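Local coordinates for protein heavy metal cation tricomponent efflux pump ZneA(CzcA-like) (Cupriavidus metallidurans, PDB 4K0J) that exports zinc ions as a Zn(II)/proton antiporter of the resistance-nodulation-cell division (RND) family of efflux pumps, at residues C[272-277]-C[587-592]; C[383-388]-C[461-466]; C[554-559]-C[608-613]. All blocks are in the same frame, centred on the assembly; numbering follows the deposited sequence.

Interaction 1: residues C[272-277]-C[587-592]; sequences GMDRNP and VEHVVT
D274 meets H589 and V590 through both oxygens of its carboxylate. OD2 of D274 accepts a hydrogen bond from ND1 of H589 at 2.7 Å, through its syn lone pair. The oxygen sits at the ring edge, near the imidazole plane, and the carboxylate plane is turned 28° from it. OD1 of D274 takes the backbone N of V590 at 3.2 Å, in a nearly straight bond. The M273 chain runs extended past CG, and its CE comes within 3.5 Å of H589 ND1, oblique to the ring. Nearer the backbone, CG of M273 packs on CG2 of V591.

Behind these side chains lies a backbone pairing. G272 and T592 form an antiparallel hydrogen-bonded pair. N of G272 gives to O of T592 at 2.9 Å, and N of T592 gives back to O of G272 at the same length. The pairing ends there, and D274 continues the link with its side chain. Farther out, T614 OG1 is bonded to the backbone N of H589, Y320 packs on M273 and V591, and helix 567-581 meets V590 and T592.

Strand 269-272 is thereby added to the edge of the sheet that holds 587-595. One carboxylate accepts from both the H589 ring and the backbone N-H of V590, which restrains the turn of the imidazole. Its negative charge would be expected to stabilise positive charge on the imidazole, should H589 take up a proton.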
loop_
_atom_site.group_PDB
_atom_site.type_symbol
_atom_site.label_atom_id
_atom_site.label_comp_id
_atom_site.label_asym_id
_atom_site.label_seq_id
_atom_site.Cartn_x
_atom_site.Cartn_y
_atom_site.Cartn_z
ATOM N N GLY C 272 -39.969 -13.788 2.884
ATOM C CA GLY C 272 -41.355 -13.503 3.202
ATOM C C GLY C 272 -41.530 -12.230 4.001
ATOM O O GLY C 272 -40.598 -11.770 4.662
ATOM N N MET C 273 -42.727 -11.654 3.934
ATOM C CA MET C 273 -43.047 -10.477 4.732
ATOM C C MET C 273 -44.494 -10.508 5.224
ATOM O O MET C 273 -45.135 -11.557 5.188
ATOM C CB MET C 273 -42.777 -9.205 3.941
ATOM C CG MET C 273 -42.210 -8.089 4.785
ATOM S SD MET C 273 -41.943 -6.584 3.849
ATOM C CE MET C 273 -41.284 -5.524 5.135
ATOM N N ASP C 274 -44.990 -9.365 5.692
ATOM C CA ASP C 274 -46.354 -9.234 6.207
ATOM C C ASP C 274 -47.368 -9.924 5.304
ATOM O O ASP C 274 -47.807 -9.349 4.308
ATOM C CB ASP C 274 -46.731 -7.757 6.336
ATOM C CG ASP C 274 -45.543 -6.877 6.670
ATOM O OD1 ASP C 274 -44.707 -7.286 7.505
ATOM O OD2 ASP C 274 -45.440 -5.779 6.083
ATOM N N ARG C 275 -47.710 -11.163 5.649
ATOM C CA ARG C 275 -48.630 -11.994 4.861
ATOM C C ARG C 275 -48.114 -12.390 3.465
ATOM O O ARG C 275 -48.618 -13.338 2.864
ATOM C CB ARG C 275 -50.020 -11.350 4.754
ATOM C CG ARG C 275 -50.802 -11.287 6.061
ATOM C CD ARG C 275 -52.172 -10.659 5.833
ATOM N NE ARG C 275 -52.980 -10.617 7.048
ATOM C CZ ARG C 275 -54.137 -9.969 7.150
ATOM N NH1 ARG C 275 -54.618 -9.303 6.110
ATOM N NH2 ARG C 275 -54.810 -9.980 8.293
ATOM N N ASN C 276 -47.123 -11.665 2.954
ATOM C CA ASN C 276 -46.501 -12.001 1.675
ATOM C C ASN C 276 -45.450 -13.101 1.848
ATOM O O ASN C 276 -44.426 -12.894 2.507
ATOM C CB ASN C 276 -45.868 -10.754 1.043
ATOM C CG ASN C 276 -45.444 -10.971 -0.404
ATOM O OD1 ASN C 276 -45.268 -12.101 -0.860
ATOM N ND2 ASN C 276 -45.275 -9.876 -1.132
ATOM N N PRO C 277 -45.703 -14.277 1.251
ATOM C CA PRO C 277 -44.795 -15.418 1.379
ATOM C C PRO C 277 -43.649 -15.359 0.378
ATOM O O PRO C 277 -42.574 -15.886 0.659
ATOM C CB PRO C 277 -45.696 -16.620 1.057
ATOM C CG PRO C 277 -47.099 -16.077 0.957
ATOM C CD PRO C 277 -46.940 -14.652 0.557
ATOM N N VAL C 587 -44.967 -4.666 16.474
ATOM C CA VAL C 587 -44.160 -5.076 15.325
ATOM C C VAL C 587 -44.595 -4.429 14.012
ATOM O O VAL C 587 -45.641 -4.759 13.456
ATOM C CB VAL C 587 -44.127 -6.601 15.171
ATOM C CG1 VAL C 587 -43.093 -7.189 16.103
ATOM C CG2 VAL C 587 -45.500 -7.194 15.446
ATOM N N GLU C 588 -43.769 -3.511 13.521
ATOM C CA GLU C 588 -44.048 -2.778 12.292
ATOM C C GLU C 588 -44.049 -3.709 11.078
ATOM O O GLU C 588 -45.048 -3.815 10.364
ATOM C CB GLU C 588 -43.013 -1.663 12.109
ATOM C CG GLU C 588 -43.347 -0.648 11.031
ATOM C CD GLU C 588 -42.416 0.550 11.062
ATOM O OE1 GLU C 588 -41.683 0.707 12.062
ATOM O OE2 GLU C 588 -42.418 1.332 10.087
ATOM N N HIS C 589 -42.924 -4.380 10.852
ATOM C CA HIS C 589 -42.805 -5.362 9.777
ATOM C C HIS C 589 -42.039 -6.589 10.257
ATOM O O HIS C 589 -41.222 -6.507 11.173
ATOM C CB HIS C 589 -42.076 -4.765 8.571
ATOM C CG HIS C 589 -42.816 -3.652 7.898
ATOM N ND1 HIS C 589 -43.786 -3.870 6.944
ATOM C CD2 HIS C 589 -42.714 -2.308 8.030
ATOM C CE1 HIS C 589 -44.257 -2.710 6.524
ATOM N NE2 HIS C 589 -43.624 -1.746 7.167
ATOM N N VAL C 590 -42.308 -7.730 9.635
ATOM C CA VAL C 590 -41.561 -8.949 9.919
ATOM C C VAL C 590 -41.124 -9.590 8.606
ATOM O O VAL C 590 -41.946 -9.860 7.725
ATOM C CB VAL C 590 -42.391 -9.961 10.727
ATOM C CG1 VAL C 590 -41.537 -11.157 11.105
ATOM C CG2 VAL C 590 -42.964 -9.304 11.968
ATOM N N VAL C 591 -39.821 -9.822 8.487
ATOM C CA VAL C 591 -39.227 -10.345 7.265
ATOM C C VAL C 591 -38.499 -11.653 7.542
ATOM O O VAL C 591 -37.688 -11.733 8.458
ATOM C CB VAL C 591 -38.219 -9.342 6.667
ATOM C CG1 VAL C 591 -37.320 -10.026 5.656
ATOM C CG2 VAL C 591 -38.935 -8.162 6.040
ATOM N N THR C 592 -38.785 -12.677 6.750
ATOM C CA THR C 592 -38.065 -13.937 6.865
ATOM C C THR C 592 -37.167 -14.150 5.657
ATOM O O THR C 592 -37.551 -13.854 4.521
ATOM C CB THR C 592 -39.021 -15.153 6.978
ATOM O OG1 THR C 592 -39.721 -15.343 5.740
ATOM C CG2 THR C 592 -40.024 -14.958 8.108
#

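Interaction 2: residues C[383-388]-C[461-466]; sequences PANLLS and FSPMAF
P463 and M464 pack against P383, N385 and S388 where two helices begin, next to the short parallel pair of strands 36-37 and 384-385. P463 opens helix 463-479, and N385 is the N-cap residue of the short helix 386-389. Both helices belong to regions predicted to cross the membrane. The segments touch by packing alone, with no hydrogen bond between them.

The P463 ring is met chiefly by N385 and P383. N385 reaches it obliquely with its amide: ND2 of N385 lies 3.4 Å from CG of P463. The same ND2 makes weak hydrogen bonds to O of K459 and O of L460, just before this segment. The N385 side chain makes no capping bond to its own helix. P383 crosses the P463 ring at about a right angle, with the two CG atoms 4.0 Å apart.

Two residues beyond the start of helix 386-389, S388 meets M464. Its OG lies between the backbone N and the carbonyl carbon (chi1 71°). From there OG makes a weak hydrogen bond back to O of N385. CB of S388 packs on CB of M464 at 3.5 Å.

Around the pair, strand 36-37 lies beside P383 and N385, and A391 touches M464. The contact thus joins the starts of helices 386-389 and 463-479, both in predicted membrane spans.

CG of M464 is anti to its backbone N (chi1 176°). The thioether then bends at chi3 (-55°), which leaves CE of M464 3.3 Å from O of S388.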
loop_
_atom_site.group_PDB
_atom_site.type_symbol
_atom_site.label_atom_id
_atom_site.label_comp_id
_atom_site.label_asym_id
_atom_site.label_seq_id
_atom_site.Cartn_x
_atom_site.Cartn_y
_atom_site.Cartn_z
ATOM N N PRO C 383 -13.354 10.671 14.922
ATOM C CA PRO C 383 -14.785 10.775 14.620
ATOM C C PRO C 383 -15.571 11.380 15.774
ATOM O O PRO C 383 -15.012 11.657 16.836
ATOM C CB PRO C 383 -15.201 9.317 14.419
ATOM C CG PRO C 383 -14.241 8.545 15.258
ATOM C CD PRO C 383 -12.934 9.273 15.119
ATOM N N ALA C 384 -16.866 11.581 15.554
ATOM C CA ALA C 384 -17.753 12.073 16.594
ATOM C C ALA C 384 -18.727 10.979 17.022
ATOM O O ALA C 384 -19.908 11.016 16.678
ATOM C CB ALA C 384 -18.501 13.296 16.109
ATOM N N ASN C 385 -18.216 9.997 17.759
ATOM C CA ASN C 385 -19.054 8.972 18.365
ATOM C C ASN C 385 -20.142 9.573 19.245
ATOM O O ASN C 385 -19.863 10.143 20.297
ATOM C CB ASN C 385 -18.204 8.019 19.205
ATOM C CG ASN C 385 -17.815 6.766 18.456
ATOM O OD1 ASN C 385 -18.059 6.638 17.254
ATOM N ND2 ASN C 385 -17.198 5.828 19.165
ATOM N N LEU C 386 -21.386 9.440 18.812
ATOM C CA LEU C 386 -22.504 9.946 19.583
ATOM C C LEU C 386 -22.706 9.121 20.846
ATOM O O LEU C 386 -23.123 9.649 21.872
ATOM C CB LEU C 386 -23.766 9.932 18.727
ATOM C CG LEU C 386 -23.611 10.657 17.390
ATOM C CD1 LEU C 386 -24.641 10.168 16.387
ATOM C CD2 LEU C 386 -23.716 12.165 17.577
ATOM N N LEU C 387 -22.405 7.826 20.768
ATOM C CA LEU C 387 -22.550 6.930 21.915
ATOM C C LEU C 387 -21.641 7.327 23.070
ATOM O O LEU C 387 -21.981 7.117 24.234
ATOM C CB LEU C 387 -22.253 5.483 21.521
ATOM C CG LEU C 387 -23.307 4.737 20.704
ATOM C CD1 LEU C 387 -22.977 3.250 20.624
ATOM C CD2 LEU C 387 -24.698 4.959 21.284
ATOM N N SER C 388 -20.483 7.897 22.748
ATOM C CA SER C 388 -19.511 8.260 23.772
ATOM C C SER C 388 -19.515 9.759 24.088
ATOM O O SER C 388 -19.135 10.165 25.185
ATOM C CB SER C 388 -18.108 7.786 23.380
ATOM O OG SER C 388 -17.583 8.552 22.310
ATOM N N PHE C 461 -15.210 3.066 23.162
ATOM C CA PHE C 461 -14.862 4.131 24.104
ATOM C C PHE C 461 -13.511 4.774 23.835
ATOM O O PHE C 461 -12.682 4.862 24.735
ATOM C CB PHE C 461 -14.854 3.588 25.535
ATOM C CG PHE C 461 -16.218 3.403 26.120
ATOM C CD1 PHE C 461 -16.932 2.240 25.895
ATOM C CD2 PHE C 461 -16.787 4.395 26.897
ATOM C CE1 PHE C 461 -18.191 2.071 26.432
ATOM C CE2 PHE C 461 -18.044 4.233 27.438
ATOM C CZ PHE C 461 -18.747 3.070 27.205
ATOM N N SER C 462 -13.283 5.222 22.606
ATOM C CA SER C 462 -12.032 5.906 22.271
ATOM C C SER C 462 -12.195 7.394 21.947
ATOM O O SER C 462 -11.429 8.213 22.459
ATOM C CB SER C 462 -11.277 5.190 21.146
ATOM O OG SER C 462 -10.143 5.938 20.743
ATOM N N PRO C 463 -13.176 7.755 21.092
ATOM C CA PRO C 463 -13.373 9.184 20.831
ATOM C C PRO C 463 -13.691 9.964 22.094
ATOM O O PRO C 463 -13.369 11.147 22.170
ATOM C CB PRO C 463 -14.581 9.201 19.896
ATOM C CG PRO C 463 -14.517 7.901 19.194
ATOM C CD PRO C 463 -14.034 6.928 20.222
ATOM N N MET C 464 -14.313 9.312 23.072
ATOM C CA MET C 464 -14.582 9.965 24.347
ATOM C C MET C 464 -13.290 10.348 25.053
ATOM O O MET C 464 -13.180 11.437 25.604
ATOM C CB MET C 464 -15.402 9.068 25.267
ATOM C CG MET C 464 -15.614 9.674 26.644
ATOM S SD MET C 464 -16.170 8.465 27.847
ATOM C CE MET C 464 -17.619 7.830 27.009
ATOM N N ALA C 465 -12.318 9.441 25.043
ATOM C CA ALA C 465 -11.052 9.668 25.728
ATOM C C ALA C 465 -10.349 10.892 25.161
ATOM O O ALA C 465 -9.858 11.745 25.904
ATOM C CB ALA C 465 -10.164 8.447 25.610
ATOM N N PHE C 466 -10.319 10.980 23.837
ATOM C CA PHE C 466 -9.679 12.104 23.171
ATOM C C PHE C 466 -10.456 13.397 23.372
ATOM O O PHE C 466 -9.885 14.416 23.750
ATOM C CB PHE C 466 -9.519 11.820 21.683
ATOM C CG PHE C 466 -8.434 10.834 21.372
ATOM C CD1 PHE C 466 -7.102 11.177 21.534
ATOM C CD2 PHE C 466 -8.744 9.569 20.903
ATOM C CE1 PHE C 466 -6.098 10.274 21.243
ATOM C CE2 PHE C 466 -7.744 8.661 20.608
ATOM C CZ PHE C 466 -6.419 9.015 20.778
#

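Interaction 3: residues C[554-559]-C[608-613]; sequences SIWLQV and HIETAV
W556 has CG anti to its backbone N (chi1 -167°), and its indole leans across to E610 and A612. CZ2 of W556 lies 3.5 Å from CB of E610, and CZ3 lies 3.6 Å from CB of A612. O of T611 sits over one face of the indole, offset toward the rim. The Q558 chain bends at chi2 (-75°), which turns CD toward the partner strand. Its amide then joins two side chains. OE1 of Q558 accepts from NE2 of H608 at 3.0 Å, and NE2 of Q558 gives to OE1 of E610 at 2.9 Å. That NE2 also bonds D654, so the buried amide links H608, E610 and D654.

The sheet face opposite W556, Q558, E610 and A612 carries I555, L557, V559, I609, T611 and V613. CB of L557 meets CB of T611 at 3.6 Å, and helices 567-581 and 627-638 cover this side. The strands run antiparallel, 166° apart. I555-V613, L557-T611 and V559-I609 are the hydrogen-bonded pairs.

These are the two central strands of a beta-alpha-beta-beta-alpha-beta unit with helices on one face, the ferredoxin-like fold of RND porter subdomains.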
loop_
_atom_site.group_PDB
_atom_site.type_symbol
_atom_site.label_atom_id
_atom_site.label_comp_id
_atom_site.label_asym_id
_atom_site.label_seq_id
_atom_site.Cartn_x
_atom_site.Cartn_y
_atom_site.Cartn_z
ATOM N N SER C 554 -34.289 -2.589 16.011
ATOM C CA SER C 554 -35.049 -3.803 15.736
ATOM C C SER C 554 -34.557 -5.030 16.492
ATOM O O SER C 554 -33.812 -4.918 17.463
ATOM C CB SER C 554 -35.035 -4.083 14.230
ATOM O OG SER C 554 -33.729 -3.949 13.702
ATOM N N ILE C 555 -34.994 -6.202 16.034
ATOM C CA ILE C 555 -34.594 -7.482 16.618
ATOM C C ILE C 555 -34.315 -8.520 15.527
ATOM O O ILE C 555 -35.137 -8.716 14.641
ATOM C CB ILE C 555 -35.695 -8.048 17.541
ATOM C CG1 ILE C 555 -35.907 -7.145 18.756
ATOM C CG2 ILE C 555 -35.344 -9.455 17.999
ATOM C CD1 ILE C 555 -36.945 -7.667 19.712
ATOM N N TRP C 556 -33.167 -9.190 15.599
ATOM C CA TRP C 556 -32.817 -10.219 14.615
ATOM C C TRP C 556 -32.984 -11.640 15.157
ATOM O O TRP C 556 -32.732 -11.901 16.329
ATOM C CB TRP C 556 -31.387 -10.026 14.121
ATOM C CG TRP C 556 -31.049 -10.829 12.922
ATOM C CD1 TRP C 556 -30.487 -12.071 12.896
ATOM C CD2 TRP C 556 -31.236 -10.442 11.555
ATOM N NE1 TRP C 556 -30.318 -12.489 11.595
ATOM C CE2 TRP C 556 -30.769 -11.505 10.754
ATOM C CE3 TRP C 556 -31.753 -9.303 10.931
ATOM C CZ2 TRP C 556 -30.804 -11.461 9.361
ATOM C CZ3 TRP C 556 -31.789 -9.263 9.547
ATOM C CH2 TRP C 556 -31.317 -10.337 8.779
ATOM N N LEU C 557 -33.398 -12.556 14.289
ATOM C CA LEU C 557 -33.669 -13.931 14.688
ATOM C C LEU C 557 -32.863 -14.952 13.882
ATOM O O LEU C 557 -32.767 -14.863 12.660
ATOM C CB LEU C 557 -35.166 -14.238 14.547
ATOM C CG LEU C 557 -36.158 -13.911 15.669
ATOM C CD1 LEU C 557 -36.177 -12.438 16.004
ATOM C CD2 LEU C 557 -37.548 -14.358 15.272
ATOM N N GLN C 558 -32.284 -15.923 14.577
ATOM C CA GLN C 558 -31.689 -17.077 13.917
ATOM C C GLN C 558 -32.602 -18.278 14.119
ATOM O O GLN C 558 -32.417 -19.062 15.046
ATOM C CB GLN C 558 -30.300 -17.366 14.477
ATOM C CG GLN C 558 -29.272 -16.310 14.129
ATOM C CD GLN C 558 -28.824 -16.394 12.686
ATOM O OE1 GLN C 558 -28.963 -17.435 12.043
ATOM N NE2 GLN C 558 -28.287 -15.296 12.167
ATOM N N VAL C 559 -33.592 -18.406 13.246
ATOM C CA VAL C 559 -34.640 -19.401 13.404
ATOM C C VAL C 559 -34.253 -20.738 12.790
ATOM O O VAL C 559 -33.987 -20.827 11.589
ATOM C CB VAL C 559 -35.967 -18.902 12.804
ATOM C CG1 VAL C 559 -36.997 -20.009 12.802
ATOM C CG2 VAL C 559 -36.475 -17.699 13.585
ATOM N N HIS C 608 -32.809 -23.451 7.546
ATOM C CA HIS C 608 -32.273 -22.271 8.208
ATOM C C HIS C 608 -33.035 -21.020 7.814
ATOM O O HIS C 608 -33.297 -20.787 6.644
ATOM C CB HIS C 608 -30.796 -22.082 7.885
ATOM C CG HIS C 608 -30.207 -20.857 8.508
ATOM N ND1 HIS C 608 -30.253 -19.620 7.904
ATOM C CD2 HIS C 608 -29.574 -20.675 9.691
ATOM C CE1 HIS C 608 -29.665 -18.730 8.684
ATOM N NE2 HIS C 608 -29.242 -19.344 9.772
ATOM N N ILE C 609 -33.395 -20.216 8.803
ATOM C CA ILE C 609 -34.007 -18.934 8.525
ATOM C C ILE C 609 -33.292 -17.874 9.328
ATOM O O ILE C 609 -32.846 -18.115 10.450
ATOM C CB ILE C 609 -35.506 -18.879 8.914
ATOM C CG1 ILE C 609 -36.230 -20.181 8.578
ATOM C CG2 ILE C 609 -36.198 -17.714 8.223
ATOM C CD1 ILE C 609 -37.712 -20.111 8.856
ATOM N N GLU C 610 -33.173 -16.699 8.730
ATOM C CA GLU C 610 -32.826 -15.501 9.455
ATOM C C GLU C 610 -34.012 -14.581 9.315
ATOM O O GLU C 610 -34.490 -14.341 8.209
ATOM C CB GLU C 610 -31.582 -14.856 8.866
ATOM C CG GLU C 610 -30.286 -15.512 9.289
ATOM C CD GLU C 610 -29.083 -14.838 8.678
ATOM O OE1 GLU C 610 -28.051 -14.716 9.372
ATOM O OE2 GLU C 610 -29.174 -14.424 7.501
ATOM N N THR C 611 -34.499 -14.081 10.445
ATOM C CA THR C 611 -35.687 -13.237 10.445
ATOM C C THR C 611 -35.366 -11.822 10.919
ATOM O O THR C 611 -34.610 -11.637 11.866
ATOM C CB THR C 611 -36.786 -13.849 11.339
ATOM O OG1 THR C 611 -36.974 -15.227 10.990
ATOM C CG2 THR C 611 -38.105 -13.096 11.184
ATOM N N ALA C 612 -35.930 -10.823 10.251
ATOM C CA ALA C 612 -35.804 -9.449 10.716
ATOM C C ALA C 612 -37.131 -8.963 11.300
ATOM O O ALA C 612 -38.172 -9.014 10.642
ATOM C CB ALA C 612 -35.340 -8.542 9.592
ATOM N N VAL C 613 -37.084 -8.499 12.544
ATOM C CA VAL C 613 -38.273 -8.022 13.243
ATOM C C VAL C 613 -38.186 -6.537 13.554
ATOM O O VAL C 613 -37.458 -6.124 14.457
ATOM C CB VAL C 613 -38.479 -8.770 14.558
ATOM C CG1 VAL C 613 -39.734 -8.271 15.249
ATOM C CG2 VAL C 613 -38.569 -10.261 14.298
#

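How the interactions relate
Interactions 1 and 3 belong to one five-stranded antiparallel sheet, with centres 11 Å apart. Strand 587-595 of interaction 1 lies next to strand 608-615 of interaction 3. V591 O and A612 N, 2.7 Å apart, probably form a hydrogen bond between them. V590 packs on T611 and V587 on V613. Interaction 3 supplies the middle of the sheet. Interaction 1 adds an outer strand from the first half of the chain. Interaction 2 lies apart, at the starts of two predicted membrane-spanning stretches. Its centre is about 36 Å from that of interaction 1 and about 30 Å from that of interaction 3. The nearest atoms are about 20 and 13 Å away, so neither touches it.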